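PDB 4JZ6: salicylaldehyde dehydrogenase NahF from Pseudomonas putida, which probably oxidises salicylaldehyde to salicylate with NAD+ as the electron acceptor, a step of naphthalene degradation. Local coordinates for residues 144-156 against 480-493. Residues are numbered along the deposited sequence; the frame is centred on the assembly and turned at random.
Sequences KAETLSMTLRQPV and IDEFTELKWLTIEP. With EDO (1,2-ethanediol), chain H; EDO (1,2-ethanediol), chain K.
Strands 148-154 and 485-491 run antiparallel, their axes 4.5 Å apart at closest, and hydrogen-bonded pairs from L148-I491 to Q154-E485 zip them together. On the face that carries S149, T151 and R153, the indole of W488 turns its edge to the neighbouring strand: NE1 gives a bond of 2.7 Å to S149 OG, which lies in the ring plane, and the N-H points at it almost straight (166°). R153 is extended from CG to NE and carries its guanidinium to D481 and T484. There NH1 donates to T484 OG1 at 2.8 Å and forms a longer salt bridge, 3.3 Å, to D481 OD1 on the anti side of the carboxylate, while L486 CD1 lies over one guanidinium face. T484 OG1 in turn donates to I480 O, linking the arginine through the threonine to the 480-482 segment; D481 OD2 pairs with R263. On the other face K487, bent at chi3 (-69°), brings NZ onto a lone pair of Q154 OE1, 2.9 Å away, and also reaches G440 O and I443 O of the second subunit. Further along, M150 SD packs on L489 CD2 at 4.0 Å. W488 to I491 also pair in a parallel ladder with a strand of the second subunit, so this projecting antiparallel sheet is the oligomerisation arm of the aldehyde dehydrogenase fold, continuing across the dimer interface.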
# COMPACT_ATOMS: atom_id res chain seq x y z
N LYS A 144 -0.85 -15.52 -26.13
CA LYS A 144 -2.10 -15.49 -26.87
C LYS A 144 -1.92 -14.80 -28.22
O LYS A 144 -1.30 -13.73 -28.30
CB LYS A 144 -3.15 -14.76 -26.04
CG LYS A 144 -4.59 -15.10 -26.35
CD LYS A 144 -5.41 -15.08 -25.07
CE LYS A 144 -6.86 -14.70 -25.32
NZ LYS A 144 -7.57 -14.47 -24.03
N ALA A 145 -2.46 -15.40 -29.27
CA ALA A 145 -2.30 -14.84 -30.61
C ALA A 145 -3.28 -13.69 -30.86
O ALA A 145 -4.36 -13.66 -30.28
CB ALA A 145 -2.47 -15.92 -31.66
N GLU A 146 -2.88 -12.77 -31.74
CA GLU A 146 -3.72 -11.65 -32.16
C GLU A 146 -4.27 -10.87 -30.97
O GLU A 146 -5.41 -10.42 -30.99
CB GLU A 146 -4.86 -12.14 -33.04
CG GLU A 146 -4.39 -12.86 -34.29
CD GLU A 146 -5.54 -13.31 -35.17
OE1 GLU A 146 -6.68 -12.89 -34.91
OE2 GLU A 146 -5.29 -14.08 -36.13
N THR A 147 -3.44 -10.71 -29.94
CA THR A 147 -3.88 -10.08 -28.71
C THR A 147 -2.91 -9.01 -28.24
O THR A 147 -1.70 -9.23 -28.22
CB THR A 147 -4.03 -11.11 -27.58
OG1 THR A 147 -4.92 -12.15 -27.98
CG2 THR A 147 -4.56 -10.46 -26.32
N LEU A 148 -3.43 -7.85 -27.87
CA LEU A 148 -2.61 -6.86 -27.20
C LEU A 148 -2.81 -6.97 -25.71
O LEU A 148 -3.94 -6.93 -25.22
CB LEU A 148 -2.99 -5.45 -27.65
CG LEU A 148 -1.93 -4.71 -28.45
CD1 LEU A 148 -1.18 -5.71 -29.29
CD2 LEU A 148 -2.59 -3.64 -29.31
N SER A 149 -1.71 -7.13 -24.97
CA SER A 149 -1.77 -7.05 -23.52
C SER A 149 -1.00 -5.82 -23.07
O SER A 149 0.11 -5.57 -23.53
CB SER A 149 -1.21 -8.31 -22.87
OG SER A 149 -1.30 -8.22 -21.46
N MET A 150 -1.60 -5.05 -22.16
CA MET A 150 -1.00 -3.80 -21.74
C MET A 150 -1.47 -3.40 -20.36
O MET A 150 -2.47 -3.92 -19.86
CB MET A 150 -1.35 -2.69 -22.74
CG MET A 150 -2.82 -2.28 -22.69
SD MET A 150 -3.32 -1.21 -24.05
CE MET A 150 -3.32 -2.36 -25.43
N THR A 151 -0.74 -2.47 -19.75
CA THR A 151 -1.18 -1.85 -18.51
C THR A 151 -1.46 -0.38 -18.74
O THR A 151 -0.77 0.27 -19.53
CB THR A 151 -0.13 -1.95 -17.41
OG1 THR A 151 1.08 -1.33 -17.86
CG2 THR A 151 0.12 -3.40 -17.06
N LEU A 152 -2.47 0.14 -18.05
CA LEU A 152 -2.79 1.56 -18.13
C LEU A 152 -2.68 2.17 -16.74
O LEU A 152 -3.01 1.51 -15.74
CB LEU A 152 -4.21 1.77 -18.66
CG LEU A 152 -4.56 1.20 -20.04
CD1 LEU A 152 -5.99 1.59 -20.42
CD2 LEU A 152 -3.58 1.69 -21.08
N ARG A 153 -2.19 3.40 -16.67
CA ARG A 153 -2.25 4.15 -15.42
C ARG A 153 -3.25 5.29 -15.54
O ARG A 153 -3.04 6.25 -16.29
CB ARG A 153 -0.87 4.65 -15.01
CG ARG A 153 0.04 3.52 -14.56
CD ARG A 153 1.22 4.03 -13.77
NE ARG A 153 1.99 2.93 -13.20
CZ ARG A 153 1.70 2.33 -12.06
NH1 ARG A 153 0.63 2.70 -11.35
NH2 ARG A 153 2.47 1.34 -11.62
N GLN A 154 -4.35 5.17 -14.81
CA GLN A 154 -5.49 6.08 -14.92
C GLN A 154 -5.71 6.80 -13.59
O GLN A 154 -5.12 6.43 -12.58
CB GLN A 154 -6.74 5.30 -15.29
CG GLN A 154 -6.66 4.58 -16.62
CD GLN A 154 -7.90 3.76 -16.89
OE1 GLN A 154 -8.20 2.82 -16.15
NE2 GLN A 154 -8.65 4.13 -17.93
N PRO A 155 -6.55 7.85 -13.60
CA PRO A 155 -6.82 8.55 -12.33
C PRO A 155 -7.60 7.66 -11.36
O PRO A 155 -8.28 6.73 -11.80
CB PRO A 155 -7.67 9.74 -12.75
CG PRO A 155 -7.35 9.95 -14.20
CD PRO A 155 -7.11 8.58 -14.75
N VAL A 156 -7.53 7.98 -10.07
CA VAL A 156 -8.20 7.19 -9.05
C VAL A 156 -9.57 7.76 -8.69
O VAL A 156 -10.58 7.05 -8.69
CB VAL A 156 -7.34 7.12 -7.76
CG1 VAL A 156 -8.10 6.45 -6.64
CG2 VAL A 156 -6.03 6.39 -8.05
N ILE A 480 3.77 8.06 -8.30
CA ILE A 480 2.76 7.88 -9.34
C ILE A 480 1.80 6.74 -9.03
O ILE A 480 0.59 6.88 -9.18
CB ILE A 480 3.40 7.64 -10.72
CG1 ILE A 480 4.20 8.88 -11.14
CG2 ILE A 480 2.34 7.32 -11.76
CD1 ILE A 480 4.98 8.69 -12.42
N ASP A 481 2.34 5.61 -8.60
CA ASP A 481 1.52 4.46 -8.26
C ASP A 481 0.57 4.78 -7.12
O ASP A 481 -0.47 4.14 -6.97
CB ASP A 481 2.40 3.27 -7.89
CG ASP A 481 1.60 2.05 -7.50
OD1 ASP A 481 1.15 1.32 -8.41
OD2 ASP A 481 1.40 1.83 -6.29
N GLU A 482 0.92 5.76 -6.30
CA GLU A 482 0.10 6.12 -5.16
C GLU A 482 -1.21 6.75 -5.58
O GLU A 482 -2.22 6.63 -4.87
CB GLU A 482 0.86 7.08 -4.25
CG GLU A 482 2.18 6.54 -3.78
CD GLU A 482 2.00 5.47 -2.72
OE1 GLU A 482 0.85 5.28 -2.27
OE2 GLU A 482 3.01 4.84 -2.35
N PHE A 483 -1.21 7.42 -6.72
CA PHE A 483 -2.38 8.16 -7.15
C PHE A 483 -2.83 7.77 -8.55
O PHE A 483 -3.37 8.59 -9.29
CB PHE A 483 -2.12 9.66 -7.08
CG PHE A 483 -1.63 10.12 -5.73
CD1 PHE A 483 -2.42 9.97 -4.61
CD2 PHE A 483 -0.36 10.68 -5.60
CE1 PHE A 483 -1.97 10.39 -3.37
CE2 PHE A 483 0.09 11.10 -4.36
CZ PHE A 483 -0.71 10.95 -3.24
N THR A 484 -2.61 6.50 -8.90
CA THR A 484 -3.11 5.98 -10.16
C THR A 484 -3.75 4.62 -9.98
O THR A 484 -3.43 3.88 -9.05
CB THR A 484 -2.00 5.86 -11.24
OG1 THR A 484 -0.94 5.00 -10.76
CG2 THR A 484 -1.43 7.24 -11.59
N GLU A 485 -4.69 4.32 -10.87
CA GLU A 485 -5.19 2.96 -11.00
C GLU A 485 -4.30 2.28 -12.03
O GLU A 485 -4.06 2.84 -13.10
CB GLU A 485 -6.63 2.93 -11.50
CG GLU A 485 -7.67 3.51 -10.56
CD GLU A 485 -7.75 2.76 -9.23
OE1 GLU A 485 -7.10 1.70 -9.09
OE2 GLU A 485 -8.48 3.24 -8.34
N LEU A 486 -3.79 1.10 -11.69
CA LEU A 486 -3.06 0.29 -12.65
C LEU A 486 -4.02 -0.76 -13.19
O LEU A 486 -4.50 -1.61 -12.45
CB LEU A 486 -1.84 -0.37 -12.02
CG LEU A 486 -1.04 -1.29 -12.95
CD1 LEU A 486 -0.37 -0.50 -14.05
CD2 LEU A 486 -0.02 -2.09 -12.17
N LYS A 487 -4.29 -0.69 -14.49
CA LYS A 487 -5.25 -1.59 -15.10
C LYS A 487 -4.58 -2.48 -16.14
O LYS A 487 -3.82 -2.02 -16.98
CB LYS A 487 -6.38 -0.78 -15.75
CG LYS A 487 -7.38 -1.62 -16.51
CD LYS A 487 -8.43 -0.75 -17.17
CE LYS A 487 -9.36 -0.10 -16.14
NZ LYS A 487 -10.31 0.86 -16.78
N TRP A 488 -4.86 -3.78 -16.06
CA TRP A 488 -4.37 -4.71 -17.05
C TRP A 488 -5.46 -4.87 -18.09
O TRP A 488 -6.56 -5.34 -17.78
CB TRP A 488 -4.04 -6.06 -16.42
CG TRP A 488 -3.69 -7.12 -17.43
CD1 TRP A 488 -2.95 -6.96 -18.57
CD2 TRP A 488 -4.07 -8.50 -17.38
NE1 TRP A 488 -2.85 -8.16 -19.24
CE2 TRP A 488 -3.53 -9.12 -18.53
CE3 TRP A 488 -4.81 -9.28 -16.48
CZ2 TRP A 488 -3.71 -10.48 -18.80
CZ3 TRP A 488 -4.98 -10.63 -16.75
CH2 TRP A 488 -4.43 -11.21 -17.90
N LEU A 489 -5.17 -4.45 -19.32
CA LEU A 489 -6.15 -4.48 -20.40
C LEU A 489 -5.70 -5.35 -21.57
O LEU A 489 -4.54 -5.29 -21.99
CB LEU A 489 -6.47 -3.07 -20.89
CG LEU A 489 -7.54 -2.93 -21.97
CD1 LEU A 489 -8.46 -1.76 -21.65
CD2 LEU A 489 -6.91 -2.74 -23.33
N THR A 490 -6.61 -6.16 -22.09
CA THR A 490 -6.32 -6.97 -23.26
C THR A 490 -7.27 -6.66 -24.39
O THR A 490 -8.43 -6.30 -24.15
CB THR A 490 -6.41 -8.47 -22.95
OG1 THR A 490 -7.73 -8.78 -22.45
CG2 THR A 490 -5.36 -8.87 -21.92
N ILE A 491 -6.78 -6.77 -25.61
CA ILE A 491 -7.62 -6.64 -26.79
C ILE A 491 -7.49 -7.93 -27.60
O ILE A 491 -6.44 -8.22 -28.15
CB ILE A 491 -7.22 -5.43 -27.65
CG1 ILE A 491 -7.16 -4.16 -26.79
CG2 ILE A 491 -8.21 -5.24 -28.79
CD1 ILE A 491 -6.75 -2.94 -27.56
N GLU A 492 -8.57 -8.69 -27.65
CA GLU A 492 -8.50 -10.07 -28.11
C GLU A 492 -9.28 -10.28 -29.39
O GLU A 492 -10.19 -9.50 -29.69
CB GLU A 492 -8.99 -11.00 -26.99
CG GLU A 492 -8.29 -10.76 -25.66
CD GLU A 492 -8.93 -11.53 -24.52
OE1 GLU A 492 -9.52 -12.60 -24.78
OE2 GLU A 492 -8.83 -11.06 -23.36
N PRO A 493 -8.93 -11.33 -30.16
CA PRO A 493 -9.66 -11.63 -31.39
C PRO A 493 -11.07 -12.09 -31.07
O PRO A 493 -11.33 -12.54 -29.96
CB PRO A 493 -8.85 -12.78 -32.00
CG PRO A 493 -8.12 -13.39 -30.86
CD PRO A 493 -7.80 -12.26 -29.95
C1 EDO H . -11.08 5.42 -13.79
O1 EDO H . -10.08 6.22 -14.43
C2 EDO H . -11.05 4.00 -14.34
O2 EDO H . -9.86 3.32 -13.90
C1 EDO K . -2.27 -1.05 -6.86
O1 EDO K . -2.94 -0.89 -5.60
C2 EDO K . -0.77 -1.26 -6.63
O2 EDO K . -0.04 -1.08 -7.85
O HOH W 1 3.12 -0.41 -10.08